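Local coordinates for activated BY transcription factor SSRB (Salmonella enterica, PDB 2WNW), which belongs to glycosyl hydrolase family 30 and joins a TIM-barrel domain to a beta-sandwich domain in one chain, at residues Lys138-Pro143 with Val188-Val193; Trp170-Ile175 with Arg222-Arg227; Asp316-Phe321 with Leu392-Gly397. All coordinates share one frame; numbering follows the deposited sequence.

The three contacts sample the strand layer, the helix layer and the junction with the sandwich in a barrel-plus-sandwich protein. Contact 1 pairs the third and fourth strands of the closed eight-stranded barrel, and contact 2 pairs the two helices that follow those strands in the chain. Their centres lie about 13 Å apart, and Pro143 CB meets Trp170 CZ2 at 3.6 Å, so the strand layer and the helix layer are in contact here. Contact 3 lies across the chain's centre from both, where a later barrel helix meets a strand of the beta sandwich; its centre is about 26 Å from that of contact 1 and about 38 Å from that of contact 2. The nearest atoms of contacts 1 and 3 remain about 12 Å apart.

Contact 1 of 3, residues Lys138-Pro143 with Val188-Val193; sequences KLMASP and VQALSV
The flat groups here are peptides and one side-chain amide, and they are met at different angles. The carbonyl of Leu139 takes two N-H groups in its own plane, Ala190 N at 3.1 Å from Leu139 O and, as a second donor, Gln189 N at 2.9 Å from the same oxygen. The Ala190 carbonyl is approached differently: Ala141 N, 2.9 Å from Ala190 O, stands 29° out of the carbonyl plane. In-plane geometry returns further along, where Ser192 N donates to Ala141 O at 3.2 Å. The amide of Gln189 is brushed at its nitrogen by an aliphatic chain, Lys138 CG lying 3.5 Å from Gln189 NE2 as the two side chains cross at about a right angle. Extended throughout, the lysine carries its NZ on to salt bridges with Glu234 and Asp46.

The backbone bonds from Ala190 N onward belong to the parallel pairing of the third and fourth strands of the TIM barrel. Met140 and Ala190 share its inner face, where both touch Tyr236 of the next strand, while Ala141 and Leu191 face the surrounding helices, with Ala141 CB 3.9 Å from Leu191 CD2 and also against Tyr177. Met140 has CG anti to the backbone N (chi1 179°), so the straight chain runs along the neighbouring strand and Met140 CE ends 3.6 Å from Ser192 CB.

At the C-terminal ends Ser192 OG comes in beside the CB-OG bond of Ser142, nearly at a right angle to it, and takes a short 2.6 Å bond from Ser142 OG. The crowded position between backbone N and carbonyl carbon (chi1 73°) brings the Ser192 hydroxyl there. Arg87 NE bonds to Ser142 OG and Asp239 OD2 to Ser192 OG, extending the polar chain over neighbouring strands on both sides.

Contact 2 of 3, residues Trp170-Ile175 with Arg222-Arg227; sequences WADIII and RPRLAR
Arg224 carries this helix-to-helix contact, and its conformation explains how. CG sits anti to the carbonyl carbon, and the chain runs extended from CG to NE across to the other helix before the guanidinium bends off (chi4 69°). Ala171 is overlaid by this reach, with its CB 3.7 Å from Arg224 CD and lying over one face of the guanidinium; Arg227 NH2 stands over the other face, offset toward the rim.

At the guanidinium edge Asp172 closes a salt bridge, Arg224 NE to Asp172 OD1 at 2.8 Å. The acid also has its CG anti to the carbonyl carbon and meets the arginine chain at about a right angle. Its carboxylate is turned 50° from the guanidinium plane, so the N-H arrives from above the carboxylate. A water completes the pairing, donating to Asp172 OD2 at 2.6 Å and accepting from Arg224 NH2 at 3.0 Å. Arg224 NH1 turns back to Tyr220 O, one turn earlier in its own helix, which further fixes the group.

Beneath the charges Ile175 is folded at CG1 (chi2 -64°), directing CD1 to within 3.8 Å of Leu225 CD2. Its CG1 packs 3.9 Å from Arg224 CB. An apolar base under a polar rim thus joins helices 167-183 and 210-227, consecutive members of the outer helical layer of a TIM barrel.

Contact 3 of 3, residues Asp316-Phe321 with Leu392-Gly397; sequences DMIGNF and LLEEVG
Apolar packing comes first, and Ile318 dominates it. This side chain points from helix 305-322 at the strand, with CG1 anti to the carbonyl carbon and its two branches spread along the backbone opposite. CD1 is the outer tip, 3.8 Å from Glu394 CB, where the aliphatic part of the glutamate crosses it obliquely. The same glutamate sets its carboxylate beside the isoleucine, Glu394 OE1 lying 4.1 Å from Ile318 CD1. CG2, the other branch, is 4.2 Å from Val396 CB. Val396 fits between the two helix residues: its CG1, in the crowded position between backbone N and carbonyl carbon, faces Ile318, while CG2, anti to the backbone N, sits 3.9 Å from Phe321 CB. The phenylalanine meets the strand with the base of its side chain and adjoining backbone; its ring leads away. Phe373 of helix 365-374 touches both Ile318 and Val396, so a second barrel helix shares the patch.

A second kind of contact sets methyl against peptide. Ile318 CG2 lies 3.7 Å from Glu395 O, covering the strand backbone between the two inward-pointing residues.

Ionic and polar links form the third group, and they use residues just beyond the hydrophobic centre. Glu394 OE2 is hydrogen-bonded to His315 of helix 305-322, the residue just before Asp316. Glu395 points to the other side of the strand, where it bridges to Lys322 NZ and bonds to Ser386.

The strand of the beta sandwich thus meets the barrel helix at 51°, with an axis separation of 7.7 Å and no direct hydrogen bond between the two segments. Van der Waals contact of Ile318, Phe321, Val396 and the aliphatic part of Glu394, with a methyl against the strand peptide, makes the interface, and the glutamates' polar links would add directional, partly electrostatic restraint at the domain junction.

Contact 1 of 3, residues Lys138-Pro143 with Val188-Val193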
ATOM      1  N   LYS A 138      -5.295   5.835 -28.147  1.00 19.64           N
ATOM      2  CA  LYS A 138      -5.503   7.142 -27.533  1.00 19.52           C
ATOM      3  C   LYS A 138      -4.109   7.770 -27.465  1.00 19.48           C
ATOM      4  O   LYS A 138      -3.236   7.280 -26.744  1.00 18.94           O
ATOM      5  CB  LYS A 138      -6.085   6.982 -26.127  1.00 18.27           C
ATOM      6  CG  LYS A 138      -6.298   8.292 -25.387  1.00 19.78           C
ATOM      7  CD  LYS A 138      -6.733   8.053 -23.947  1.00 20.29           C
ATOM      8  CE  LYS A 138      -6.886   9.370 -23.197  1.00 20.39           C
ATOM      9  NZ  LYS A 138      -7.221   9.179 -21.758  1.00 20.73           N
ATOM     10  N   LEU A 139      -3.905   8.850 -28.215  1.00 18.17           N
ATOM     11  CA  LEU A 139      -2.604   9.504 -28.267  1.00 18.41           C
ATOM     12  C   LEU A 139      -2.484  10.765 -27.415  1.00 19.61           C
ATOM     13  O   LEU A 139      -3.392  11.601 -27.374  1.00 20.08           O
ATOM     14  CB  LEU A 139      -2.258   9.833 -29.725  1.00 19.01           C
ATOM     15  CG  LEU A 139      -2.404   8.672 -30.720  1.00 20.22           C
ATOM     16  CD1 LEU A 139      -2.125   9.161 -32.136  1.00 20.16           C
ATOM     17  CD2 LEU A 139      -1.450   7.550 -30.348  1.00 21.90           C
ATOM     18  N   MET A 140      -1.344  10.892 -26.747  1.00 18.45           N
ATOM     19  CA  MET A 140      -1.055  12.034 -25.890  1.00 16.99           C
ATOM     20  C   MET A 140       0.183  12.764 -26.408  1.00 17.10           C
ATOM     21  O   MET A 140       1.165  12.131 -26.791  1.00 17.58           O
ATOM     22  CB  MET A 140      -0.806  11.554 -24.462  1.00 16.25           C
ATOM     23  CG  MET A 140      -0.464  12.655 -23.468  1.00 18.47           C
ATOM     24  SD  MET A 140      -0.206  11.957 -21.825  1.00 17.01           S
ATOM     25  CE  MET A 140       0.198  13.409 -20.864  1.00 18.90           C
ATOM     26  N   ALA A 141       0.132  14.091 -26.425  1.00 15.83           N
ATOM     27  CA  ALA A 141       1.265  14.885 -26.892  1.00 16.08           C
ATOM     28  C   ALA A 141       1.729  15.799 -25.767  1.00 16.27           C
ATOM     29  O   ALA A 141       0.907  16.383 -25.057  1.00 15.99           O
ATOM     30  CB  ALA A 141       0.868  15.708 -28.120  1.00 15.55           C
ATOM     31  N   SER A 142       3.047  15.905 -25.603  1.00 16.17           N
ATOM     32  CA  SER A 142       3.651  16.733 -24.562  1.00 15.68           C
ATOM     33  C   SER A 142       4.870  17.467 -25.107  1.00 15.78           C
ATOM     34  O   SER A 142       5.637  16.905 -25.885  1.00 15.99           O
ATOM     35  CB  SER A 142       4.123  15.871 -23.381  1.00 16.14           C
ATOM     36  OG  SER A 142       3.080  15.087 -22.836  1.00 16.79           O
ATOM     37  N   PRO A 143       5.064  18.732 -24.699  1.00 15.84           N
ATOM     38  CA  PRO A 143       6.220  19.495 -25.173  1.00 16.32           C
ATOM     39  C   PRO A 143       7.371  19.383 -24.176  1.00 16.45           C
ATOM     40  O   PRO A 143       7.148  19.252 -22.975  1.00 14.82           O
ATOM     41  CB  PRO A 143       5.706  20.939 -25.229  1.00 17.20           C
ATOM     42  CG  PRO A 143       4.225  20.862 -24.879  1.00 17.65           C
ATOM     43  CD  PRO A 143       4.085  19.620 -24.056  1.00 15.11           C
ATOM     44  N   VAL A 188      -5.274  13.443 -31.666  1.00 22.76           N
ATOM     45  CA  VAL A 188      -4.713  13.471 -30.323  1.00 21.67           C
ATOM     46  C   VAL A 188      -5.861  13.640 -29.336  1.00 22.35           C
ATOM     47  O   VAL A 188      -6.776  14.432 -29.572  1.00 21.85           O
ATOM     48  CB  VAL A 188      -3.710  14.640 -30.187  1.00 21.75           C
ATOM     49  CG1 VAL A 188      -3.161  14.717 -28.763  1.00 21.36           C
ATOM     50  CG2 VAL A 188      -2.579  14.453 -31.184  1.00 20.81           C
ATOM     51  N   GLN A 189      -5.824  12.889 -28.241  1.00 20.70           N
ATOM     52  CA  GLN A 189      -6.884  12.973 -27.249  1.00 21.15           C
ATOM     53  C   GLN A 189      -6.416  13.515 -25.909  1.00 19.84           C
ATOM     54  O   GLN A 189      -7.232  13.782 -25.027  1.00 18.05           O
ATOM     55  CB  GLN A 189      -7.526  11.600 -27.041  1.00 23.70           C
ATOM     56  CG  GLN A 189      -8.094  10.981 -28.306  1.00 28.92           C
ATOM     57  CD  GLN A 189      -8.826   9.681 -28.032  1.00 32.87           C
ATOM     58  OE1 GLN A 189      -8.990   8.849 -28.923  1.00 37.40           O
ATOM     59  NE2 GLN A 189      -9.281   9.506 -26.796  1.00 34.60           N
ATOM     60  N   ALA A 190      -5.108  13.681 -25.747  1.00 18.85           N
ATOM     61  CA  ALA A 190      -4.583  14.193 -24.489  1.00 18.25           C
ATOM     62  C   ALA A 190      -3.315  15.015 -24.674  1.00 17.74           C
ATOM     63  O   ALA A 190      -2.556  14.807 -25.622  1.00 17.82           O
ATOM     64  CB  ALA A 190      -4.309  13.040 -23.532  1.00 19.01           C
ATOM     65  N   LEU A 191      -3.103  15.943 -23.748  1.00 16.50           N
ATOM     66  CA  LEU A 191      -1.933  16.808 -23.751  1.00 16.37           C
ATOM     67  C   LEU A 191      -1.441  16.996 -22.326  1.00 16.91           C
ATOM     68  O   LEU A 191      -2.185  16.784 -21.370  1.00 17.70           O
ATOM     69  CB  LEU A 191      -2.295  18.203 -24.269  1.00 17.62           C
ATOM     70  CG  LEU A 191      -2.863  18.417 -25.668  1.00 18.37           C
ATOM     71  CD1 LEU A 191      -3.420  19.834 -25.769  1.00 18.28           C
ATOM     72  CD2 LEU A 191      -1.774  18.182 -26.695  1.00 16.21           C
ATOM     73  N   SER A 192      -0.175  17.370 -22.189  1.00 16.08           N
ATOM     74  CA  SER A 192       0.347  17.734 -20.883  1.00 15.98           C
ATOM     75  C   SER A 192       0.881  19.122 -21.233  1.00 16.80           C
ATOM     76  O   SER A 192       1.217  19.383 -22.393  1.00 16.25           O
ATOM     77  CB  SER A 192       1.456  16.789 -20.397  1.00 17.46           C
ATOM     78  OG  SER A 192       2.677  16.969 -21.083  1.00 17.84           O
ATOM     79  N   VAL A 193       0.912  20.031 -20.268  1.00 16.75           N
ATOM     80  CA  VAL A 193       1.390  21.384 -20.530  1.00 16.84           C
ATOM     81  C   VAL A 193       2.882  21.424 -20.816  1.00 16.87           C
ATOM     82  O   VAL A 193       3.331  22.119 -21.725  1.00 18.83           O
ATOM     83  CB  VAL A 193       1.103  22.318 -19.332  1.00 16.90           C
ATOM     84  CG1 VAL A 193       1.859  23.634 -19.500  1.00 19.57           C
ATOM     85  CG2 VAL A 193      -0.390  22.582 -19.237  1.00 19.54           C
TER

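Contact 2 of 3, residues Trp170-Ile175 with Arg222-Arg227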
ATOM      1  N   TRP A 170       2.684  30.374 -28.147  1.00 18.28           N
ATOM      2  CA  TRP A 170       3.044  28.970 -27.935  1.00 17.60           C
ATOM      3  C   TRP A 170       1.768  28.132 -28.007  1.00 17.32           C
ATOM      4  O   TRP A 170       1.752  27.059 -28.611  1.00 16.14           O
ATOM      5  CB  TRP A 170       3.719  28.796 -26.569  1.00 17.83           C
ATOM      6  CG  TRP A 170       4.166  27.382 -26.225  1.00 17.81           C
ATOM      7  CD1 TRP A 170       4.107  26.793 -24.990  1.00 18.66           C
ATOM      8  CD2 TRP A 170       4.782  26.416 -27.098  1.00 17.78           C
ATOM      9  NE1 TRP A 170       4.642  25.529 -25.038  1.00 19.26           N
ATOM     10  CE2 TRP A 170       5.065  25.270 -26.316  1.00 18.62           C
ATOM     11  CE3 TRP A 170       5.122  26.406 -28.460  1.00 17.77           C
ATOM     12  CZ2 TRP A 170       5.673  24.125 -26.848  1.00 18.10           C
ATOM     13  CZ3 TRP A 170       5.729  25.264 -28.992  1.00 18.14           C
ATOM     14  CH2 TRP A 170       5.997  24.140 -28.184  1.00 18.94           C
ATOM     15  N   ALA A 171       0.694  28.628 -27.398  1.00 16.42           N
ATOM     16  CA  ALA A 171      -0.572  27.909 -27.430  1.00 17.17           C
ATOM     17  C   ALA A 171      -1.035  27.766 -28.881  1.00 17.71           C
ATOM     18  O   ALA A 171      -1.541  26.714 -29.274  1.00 16.89           O
ATOM     19  CB  ALA A 171      -1.621  28.645 -26.612  1.00 18.37           C
ATOM     20  N   ASP A 172      -0.857  28.821 -29.678  1.00 17.84           N
ATOM     21  CA  ASP A 172      -1.260  28.777 -31.081  1.00 19.06           C
ATOM     22  C   ASP A 172      -0.446  27.750 -31.864  1.00 18.62           C
ATOM     23  O   ASP A 172      -0.969  27.096 -32.763  1.00 19.40           O
ATOM     24  CB  ASP A 172      -1.116  30.154 -31.748  1.00 19.64           C
ATOM     25  CG  ASP A 172      -2.184  31.135 -31.302  1.00 21.28           C
ATOM     26  OD1 ASP A 172      -3.264  30.688 -30.857  1.00 20.73           O
ATOM     27  OD2 ASP A 172      -1.949  32.358 -31.416  1.00 22.95           O
ATOM     28  N   ILE A 173       0.836  27.618 -31.535  1.00 18.19           N
ATOM     29  CA  ILE A 173       1.677  26.642 -32.219  1.00 17.83           C
ATOM     30  C   ILE A 173       1.183  25.235 -31.907  1.00 17.23           C
ATOM     31  O   ILE A 173       1.123  24.383 -32.795  1.00 17.41           O
ATOM     32  CB  ILE A 173       3.152  26.752 -31.783  1.00 19.06           C
ATOM     33  CG1 ILE A 173       3.748  28.056 -32.313  1.00 20.06           C
ATOM     34  CG2 ILE A 173       3.944  25.544 -32.296  1.00 17.02           C
ATOM     35  CD1 ILE A 173       5.194  28.246 -31.949  1.00 24.38           C
ATOM     36  N   ILE A 174       0.833  24.998 -30.645  1.00 17.31           N
ATOM     37  CA  ILE A 174       0.336  23.687 -30.231  1.00 17.20           C
ATOM     38  C   ILE A 174      -0.950  23.351 -30.981  1.00 17.55           C
ATOM     39  O   ILE A 174      -1.166  22.205 -31.365  1.00 16.41           O
ATOM     40  CB  ILE A 174       0.099  23.634 -28.702  1.00 17.39           C
ATOM     41  CG1 ILE A 174       1.445  23.718 -27.975  1.00 15.55           C
ATOM     42  CG2 ILE A 174      -0.620  22.347 -28.324  1.00 17.19           C
ATOM     43  CD1 ILE A 174       1.337  23.834 -26.464  1.00 17.37           C
ATOM     44  N   ILE A 175      -1.806  24.345 -31.194  1.00 17.18           N
ATOM     45  CA  ILE A 175      -3.039  24.099 -31.934  1.00 17.81           C
ATOM     46  C   ILE A 175      -2.686  23.704 -33.373  1.00 17.75           C
ATOM     47  O   ILE A 175      -3.262  22.768 -33.925  1.00 18.09           O
ATOM     48  CB  ILE A 175      -3.953  25.348 -31.956  1.00 17.58           C
ATOM     49  CG1 ILE A 175      -4.452  25.655 -30.541  1.00 19.66           C
ATOM     50  CG2 ILE A 175      -5.134  25.117 -32.895  1.00 19.01           C
ATOM     51  CD1 ILE A 175      -5.348  24.573 -29.944  1.00 20.03           C
ATOM     52  N   ARG A 222      -7.297  25.802 -23.176  1.00 19.90           N
ATOM     53  CA  ARG A 222      -8.729  25.535 -23.159  1.00 19.53           C
ATOM     54  C   ARG A 222      -9.558  26.363 -24.145  1.00 19.78           C
ATOM     55  O   ARG A 222     -10.274  25.802 -24.971  1.00 19.31           O
ATOM     56  CB  ARG A 222      -9.279  25.686 -21.735  1.00 20.39           C
ATOM     57  CG  ARG A 222      -9.060  24.446 -20.868  1.00 20.75           C
ATOM     58  CD  ARG A 222      -9.779  23.244 -21.470  1.00 20.39           C
ATOM     59  NE  ARG A 222      -9.527  22.010 -20.734  1.00 21.20           N
ATOM     60  CZ  ARG A 222      -9.662  20.793 -21.253  1.00 21.54           C
ATOM     61  NH1 ARG A 222     -10.052  20.648 -22.514  1.00 21.95           N
ATOM     62  NH2 ARG A 222      -9.384  19.722 -20.524  1.00 23.09           N
ATOM     63  N   PRO A 223      -9.467  27.702 -24.082  1.00 20.00           N
ATOM     64  CA  PRO A 223     -10.242  28.548 -25.001  1.00 21.06           C
ATOM     65  C   PRO A 223      -9.967  28.245 -26.476  1.00 20.94           C
ATOM     66  O   PRO A 223     -10.883  28.228 -27.300  1.00 21.06           O
ATOM     67  CB  PRO A 223      -9.805  29.961 -24.620  1.00 20.44           C
ATOM     68  CG  PRO A 223      -9.467  29.831 -23.175  1.00 22.09           C
ATOM     69  CD  PRO A 223      -8.693  28.534 -23.145  1.00 20.25           C
ATOM     70  N   ARG A 224      -8.703  28.006 -26.809  1.00 21.01           N
ATOM     71  CA  ARG A 224      -8.337  27.712 -28.189  1.00 19.80           C
ATOM     72  C   ARG A 224      -8.846  26.346 -28.623  1.00 19.89           C
ATOM     73  O   ARG A 224      -9.377  26.199 -29.720  1.00 18.47           O
ATOM     74  CB  ARG A 224      -6.816  27.807 -28.362  1.00 20.30           C
ATOM     75  CG  ARG A 224      -6.309  29.239 -28.226  1.00 20.66           C
ATOM     76  CD  ARG A 224      -4.792  29.353 -28.292  1.00 20.27           C
ATOM     77  NE  ARG A 224      -4.374  30.754 -28.318  1.00 20.22           N
ATOM     78  CZ  ARG A 224      -4.496  31.600 -27.298  1.00 21.16           C
ATOM     79  NH1 ARG A 224      -5.017  31.195 -26.146  1.00 21.10           N
ATOM     80  NH2 ARG A 224      -4.123  32.865 -27.437  1.00 19.62           N
ATOM     81  N   LEU A 225      -8.689  25.347 -27.760  1.00 20.53           N
ATOM     82  CA  LEU A 225      -9.163  24.005 -28.082  1.00 20.63           C
ATOM     83  C   LEU A 225     -10.666  24.052 -28.332  1.00 21.52           C
ATOM     84  O   LEU A 225     -11.169  23.440 -29.271  1.00 22.78           O
ATOM     85  CB  LEU A 225      -8.857  23.042 -26.929  1.00 20.01           C
ATOM     86  CG  LEU A 225      -7.373  22.712 -26.732  1.00 19.09           C
ATOM     87  CD1 LEU A 225      -7.162  22.057 -25.369  1.00 19.43           C
ATOM     88  CD2 LEU A 225      -6.905  21.807 -27.859  1.00 19.23           C
ATOM     89  N   ALA A 226     -11.376  24.788 -27.485  1.00 22.49           N
ATOM     90  CA  ALA A 226     -12.821  24.915 -27.616  1.00 23.33           C
ATOM     91  C   ALA A 226     -13.198  25.529 -28.965  1.00 25.36           C
ATOM     92  O   ALA A 226     -14.092  25.029 -29.652  1.00 24.93           O
ATOM     93  CB  ALA A 226     -13.372  25.765 -26.478  1.00 23.37           C
ATOM     94  N   ARG A 227     -12.512  26.604 -29.346  1.00 25.10           N
ATOM     95  CA  ARG A 227     -12.797  27.268 -30.616  1.00 27.27           C
ATOM     96  C   ARG A 227     -12.568  26.351 -31.814  1.00 27.28           C
ATOM     97  O   ARG A 227     -13.173  26.538 -32.872  1.00 28.48           O
ATOM     98  CB  ARG A 227     -11.951  28.542 -30.762  1.00 27.79           C
ATOM     99  CG  ARG A 227     -12.351  29.663 -29.808  1.00 31.14           C
ATOM    100  CD  ARG A 227     -11.808  31.009 -30.269  1.00 32.38           C
ATOM    101  NE  ARG A 227     -10.364  31.125 -30.097  1.00 34.33           N
ATOM    102  CZ  ARG A 227      -9.778  31.472 -28.956  1.00 34.49           C
ATOM    103  NH1 ARG A 227     -10.513  31.741 -27.886  1.00 35.67           N
ATOM    104  NH2 ARG A 227      -8.457  31.554 -28.888  1.00 35.91           N
TER
HETATM  105  O   HOH W   1      -3.538  34.026 -30.125  1.00 21.14           O

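Contact 3 of 3, residues Asp316-Phe321 with Leu392-Gly397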
ATOM      1  N   ASP A 316       6.973  -1.110 -10.380  1.00 12.44           N
ATOM      2  CA  ASP A 316       6.320   0.189 -10.461  1.00 13.55           C
ATOM      3  C   ASP A 316       4.902   0.088 -11.008  1.00 14.51           C
ATOM      4  O   ASP A 316       3.990   0.747 -10.506  1.00 14.70           O
ATOM      5  CB  ASP A 316       7.144   1.161 -11.312  1.00 13.74           C
ATOM      6  CG  ASP A 316       6.758   2.605 -11.059  1.00 15.17           C
ATOM      7  OD1 ASP A 316       6.018   3.194 -11.878  1.00 16.36           O
ATOM      8  OD2 ASP A 316       7.180   3.141 -10.017  1.00 15.38           O
ATOM      9  N   MET A 317       4.707  -0.738 -12.031  1.00 13.68           N
ATOM     10  CA  MET A 317       3.377  -0.899 -12.611  1.00 14.99           C
ATOM     11  C   MET A 317       2.369  -1.445 -11.604  1.00 14.98           C
ATOM     12  O   MET A 317       1.266  -0.912 -11.466  1.00 15.14           O
ATOM     13  CB  MET A 317       3.442  -1.824 -13.828  1.00 16.30           C
ATOM     14  CG  MET A 317       4.218  -1.228 -14.993  1.00 17.17           C
ATOM     15  SD  MET A 317       4.418  -2.388 -16.356  1.00 17.48           S
ATOM     16  CE  MET A 317       2.834  -2.224 -17.189  1.00 17.94           C
ATOM     17  N   ILE A 318       2.744  -2.506 -10.898  1.00 14.12           N
ATOM     18  CA  ILE A 318       1.848  -3.098  -9.912  1.00 13.43           C
ATOM     19  C   ILE A 318       1.506  -2.090  -8.820  1.00 14.35           C
ATOM     20  O   ILE A 318       0.338  -1.902  -8.485  1.00 13.98           O
ATOM     21  CB  ILE A 318       2.474  -4.369  -9.288  1.00 13.70           C
ATOM     22  CG1 ILE A 318       2.576  -5.461 -10.361  1.00 13.99           C
ATOM     23  CG2 ILE A 318       1.633  -4.848  -8.108  1.00 14.20           C
ATOM     24  CD1 ILE A 318       3.357  -6.693  -9.932  1.00 15.03           C
ATOM     25  N   GLY A 319       2.523  -1.428  -8.279  1.00 13.89           N
ATOM     26  CA  GLY A 319       2.285  -0.443  -7.239  1.00 14.79           C
ATOM     27  C   GLY A 319       1.403   0.710  -7.691  1.00 15.47           C
ATOM     28  O   GLY A 319       0.503   1.138  -6.963  1.00 16.04           O
ATOM     29  N   ASN A 320       1.659   1.222  -8.890  1.00 14.47           N
ATOM     30  CA  ASN A 320       0.876   2.331  -9.422  1.00 14.63           C
ATOM     31  C   ASN A 320      -0.598   1.965  -9.525  1.00 15.46           C
ATOM     32  O   ASN A 320      -1.459   2.679  -9.018  1.00 15.64           O
ATOM     33  CB  ASN A 320       1.394   2.740 -10.809  1.00 14.06           C
ATOM     34  CG  ASN A 320       2.714   3.484 -10.746  1.00 13.31           C
ATOM     35  OD1 ASN A 320       3.335   3.759 -11.773  1.00 16.39           O
ATOM     36  ND2 ASN A 320       3.145   3.817  -9.543  1.00 10.88           N
ATOM     37  N   PHE A 321      -0.893   0.844 -10.173  1.00 14.58           N
ATOM     38  CA  PHE A 321      -2.284   0.442 -10.333  1.00 15.73           C
ATOM     39  C   PHE A 321      -2.976   0.099  -9.018  1.00 15.07           C
ATOM     40  O   PHE A 321      -4.159   0.390  -8.848  1.00 15.86           O
ATOM     41  CB  PHE A 321      -2.378  -0.699 -11.348  1.00 15.93           C
ATOM     42  CG  PHE A 321      -2.163  -0.245 -12.768  1.00 17.74           C
ATOM     43  CD1 PHE A 321      -3.052   0.646 -13.366  1.00 17.82           C
ATOM     44  CD2 PHE A 321      -1.057  -0.672 -13.495  1.00 17.42           C
ATOM     45  CE1 PHE A 321      -2.845   1.105 -14.665  1.00 18.04           C
ATOM     46  CE2 PHE A 321      -0.840  -0.219 -14.798  1.00 18.87           C
ATOM     47  CZ  PHE A 321      -1.735   0.672 -15.384  1.00 18.88           C
ATOM     48  N   LEU A 392       5.909  -9.472  -0.623  1.00 17.90           N
ATOM     49  CA  LEU A 392       6.948  -9.835  -1.583  1.00 15.81           C
ATOM     50  C   LEU A 392       6.275 -10.442  -2.806  1.00 16.54           C
ATOM     51  O   LEU A 392       6.851 -10.486  -3.892  1.00 15.75           O
ATOM     52  CB  LEU A 392       7.945 -10.825  -0.972  1.00 17.71           C
ATOM     53  CG  LEU A 392       8.848 -10.276   0.137  1.00 17.06           C
ATOM     54  CD1 LEU A 392       9.844 -11.346   0.547  1.00 20.58           C
ATOM     55  CD2 LEU A 392       9.587  -9.032  -0.349  1.00 19.93           C
ATOM     56  N   LEU A 393       5.056 -10.936  -2.615  1.00 16.10           N
ATOM     57  CA  LEU A 393       4.279 -11.466  -3.729  1.00 16.15           C
ATOM     58  C   LEU A 393       3.419 -10.277  -4.149  1.00 15.05           C
ATOM     59  O   LEU A 393       2.327 -10.059  -3.624  1.00 15.96           O
ATOM     60  CB  LEU A 393       3.403 -12.644  -3.285  1.00 18.40           C
ATOM     61  CG  LEU A 393       4.133 -13.989  -3.240  1.00 21.85           C
ATOM     62  CD1 LEU A 393       3.247 -15.048  -2.602  1.00 23.43           C
ATOM     63  CD2 LEU A 393       4.524 -14.393  -4.659  1.00 22.49           C
ATOM     64  N   GLU A 394       3.952  -9.485  -5.074  1.00 16.06           N
ATOM     65  CA  GLU A 394       3.272  -8.297  -5.571  1.00 16.47           C
ATOM     66  C   GLU A 394       2.138  -8.705  -6.491  1.00 16.95           C
ATOM     67  O   GLU A 394       2.291  -9.599  -7.320  1.00 18.80           O
ATOM     68  CB  GLU A 394       4.270  -7.402  -6.312  1.00 16.78           C
ATOM     69  CG  GLU A 394       5.408  -6.901  -5.419  1.00 22.66           C
ATOM     70  CD  GLU A 394       6.361  -5.966  -6.145  1.00 23.54           C
ATOM     71  OE1 GLU A 394       5.922  -5.283  -7.091  1.00 29.53           O
ATOM     72  OE2 GLU A 394       7.543  -5.905  -5.768  1.00 25.53           O
ATOM     73  N   GLU A 395       0.997  -8.045  -6.352  1.00 15.94           N
ATOM     74  CA  GLU A 395      -0.151  -8.394  -7.169  1.00 17.30           C
ATOM     75  C   GLU A 395      -1.159  -7.273  -7.347  1.00 16.08           C
ATOM     76  O   GLU A 395      -1.299  -6.401  -6.492  1.00 16.20           O
ATOM     77  CB  GLU A 395      -0.859  -9.603  -6.549  1.00 17.06           C
ATOM     78  CG  GLU A 395      -1.348  -9.392  -5.103  1.00 19.67           C
ATOM     79  CD  GLU A 395      -2.608  -8.543  -5.012  1.00 22.56           C
ATOM     80  OE1 GLU A 395      -3.437  -8.620  -5.942  1.00 23.04           O
ATOM     81  OE2 GLU A 395      -2.786  -7.815  -4.006  1.00 20.80           O
ATOM     82  N   VAL A 396      -1.859  -7.307  -8.477  1.00 15.59           N
ATOM     83  CA  VAL A 396      -2.907  -6.335  -8.767  1.00 15.43           C
ATOM     84  C   VAL A 396      -3.855  -6.985  -9.768  1.00 16.06           C
ATOM     85  O   VAL A 396      -3.416  -7.669 -10.691  1.00 16.94           O
ATOM     86  CB  VAL A 396      -2.345  -5.009  -9.338  1.00 14.13           C
ATOM     87  CG1 VAL A 396      -1.664  -5.240 -10.677  1.00 14.88           C
ATOM     88  CG2 VAL A 396      -3.472  -3.984  -9.467  1.00 15.77           C
ATOM     89  N   GLY A 397      -5.154  -6.795  -9.564  1.00 17.18           N
ATOM     90  CA  GLY A 397      -6.129  -7.392 -10.458  1.00 16.87           C
ATOM     91  C   GLY A 397      -7.033  -6.377 -11.119  1.00 16.29           C
ATOM     92  O   GLY A 397      -7.189  -5.259 -10.630  1.00 15.32           O
TER